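Local coordinates for uncharacterized protein (Bacteroides ovatus, PDB 3P02) that is of unknown function, with a C-terminal region of the BT_3044-like family built largely from an antiparallel beta-sheet, at residues G159-S164 against I183-V188. Sequence-based numbering, arbitrary orientation. Where two conformers were deposited one is given.
With EDO (1,2-ethanediol), chain C.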
# COMPACT_ATOMS: atom_id res chain seq x y z
N GLY A 159 -2.36 -7.73 1.91
CA GLY A 159 -3.60 -7.04 1.63
C GLY A 159 -4.66 -7.14 2.69
O GLY A 159 -4.36 -7.33 3.87
N ARG A 160 -5.89 -6.99 2.25
CA ARG A 160 -7.04 -6.88 3.14
C ARG A 160 -7.59 -8.25 3.49
O ARG A 160 -8.35 -8.82 2.71
CB ARG A 160 -8.12 -5.97 2.52
CG ARG A 160 -7.56 -4.56 2.26
CD ARG A 160 -8.62 -3.60 1.71
NE ARG A 160 -9.11 -4.03 0.42
CZ ARG A 160 -10.31 -4.57 0.17
NH1 ARG A 160 -11.16 -4.80 1.17
NH2 ARG A 160 -10.65 -4.88 -1.07
N PHE A 161 -7.25 -8.76 4.68
CA PHE A 161 -7.77 -10.06 5.10
C PHE A 161 -8.98 -9.90 5.99
O PHE A 161 -9.12 -8.88 6.67
CB PHE A 161 -6.69 -10.82 5.93
CG PHE A 161 -5.66 -11.54 5.09
CD1 PHE A 161 -4.88 -10.85 4.17
CD2 PHE A 161 -5.48 -12.90 5.22
CE1 PHE A 161 -3.95 -11.52 3.37
CE2 PHE A 161 -4.52 -13.57 4.45
CZ PHE A 161 -3.77 -12.87 3.53
N SER A 162 -9.85 -10.94 6.01
CA SER A 162 -10.96 -10.97 6.97
C SER A 162 -10.35 -11.19 8.36
O SER A 162 -9.57 -12.13 8.56
CB SER A 162 -11.94 -12.10 6.65
OG SER A 162 -12.53 -11.92 5.37
N GLY A 163 -10.72 -10.34 9.31
CA GLY A 163 -10.16 -10.45 10.66
C GLY A 163 -11.13 -10.87 11.74
O GLY A 163 -10.75 -10.94 12.91
N SER A 164 -12.41 -11.12 11.38
CA SER A 164 -13.44 -11.41 12.39
C SER A 164 -13.20 -12.69 13.21
O SER A 164 -13.81 -12.85 14.27
CB SER A 164 -14.83 -11.47 11.77
OG SER A 164 -15.16 -10.20 11.22
N ILE A 183 -8.25 -6.87 8.54
CA ILE A 183 -6.90 -6.74 9.06
C ILE A 183 -6.00 -6.70 7.84
O ILE A 183 -6.00 -7.65 7.04
CB ILE A 183 -6.51 -7.86 10.04
CG1 ILE A 183 -7.32 -7.69 11.38
CG2 ILE A 183 -4.97 -7.85 10.30
CD1 ILE A 183 -7.07 -8.75 12.40
N LYS A 184 -5.27 -5.60 7.67
CA LYS A 184 -4.33 -5.47 6.55
C LYS A 184 -3.00 -6.13 6.86
O LYS A 184 -2.43 -5.91 7.95
CB LYS A 184 -4.09 -4.00 6.22
CG LYS A 184 -3.53 -3.78 4.81
CD LYS A 184 -3.49 -2.30 4.42
CE LYS A 184 -4.85 -1.65 4.31
NZ LYS A 184 -4.77 -0.33 3.62
N LEU A 185 -2.49 -6.91 5.91
CA LEU A 185 -1.17 -7.52 6.00
C LEU A 185 -0.26 -6.68 5.11
O LEU A 185 -0.47 -6.61 3.90
CB LEU A 185 -1.19 -9.02 5.58
CG LEU A 185 -1.49 -10.04 6.71
CD1 LEU A 185 -2.59 -9.61 7.64
CD2 LEU A 185 -1.66 -11.48 6.18
N ASN A 186 0.67 -5.95 5.75
CA ASN A 186 1.63 -5.05 5.11
C ASN A 186 2.85 -5.84 4.69
O ASN A 186 3.15 -6.86 5.29
CB ASN A 186 1.98 -3.95 6.07
CG ASN A 186 0.73 -3.32 6.64
OD1 ASN A 186 -0.05 -2.71 5.91
ND2 ASN A 186 0.41 -3.62 7.90
N VAL A 187 3.56 -5.36 3.67
CA VAL A 187 4.68 -6.09 3.09
C VAL A 187 6.05 -5.77 3.69
O VAL A 187 6.41 -4.60 3.80
CB VAL A 187 4.67 -5.81 1.55
CG1 VAL A 187 5.92 -6.40 0.86
CG2 VAL A 187 3.40 -6.34 0.89
N VAL A 188 6.86 -6.82 3.94
CA VAL A 188 8.26 -6.67 4.32
C VAL A 188 9.11 -7.24 3.15
O VAL A 188 10.00 -6.56 2.63
CB VAL A 188 8.59 -7.36 5.68
CG1 VAL A 188 10.02 -7.05 6.11
CG2 VAL A 188 7.59 -6.91 6.78
C1 EDO C . -11.62 -9.20 3.54
O1 EDO C . -10.73 -9.56 2.49
C2 EDO C . -12.65 -8.23 3.01
O2 EDO C . -13.31 -8.79 1.86
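F161 and L185 meet on the buried face of an antiparallel strand pair, where the methyl CD2 of L185 stands over the centre of the phenyl ring in a CH-pi contact, 3.6 Å from the ring centroid. CG of F161 lies beside its backbone N (chi1 -82°), and the two side chains cross at about a right angle. L295 and V297 of strand 287-302 and I269 of strand 262-278 also pack against the phenyl group. An alanine in place of F161 would probably leave the L185 methyl without its aromatic platform and open a gap toward I269 and L295. I183 CD1 packs 3.9 Å from G163 CA, where a side chain would clash with I183 CG1.

Four backbone hydrogen bonds join 159-162, an outermost strand of its sheet, to 182-187. G159 and L185 exchange two, G159 N to L185 O nearly straight (175°); F161 and I183 exchange the others, flanking the non-hydrogen-bonded pair R160/K184.

That pair's face is looser: R160 CG and K184 CE approach only to 4.5 Å. Apolar packing thus faces a polar side where E182 and W317 fix the R160 guanidinium and K184 is exposed; the E182 salt bridge probably eases any R160-K184 repulsion.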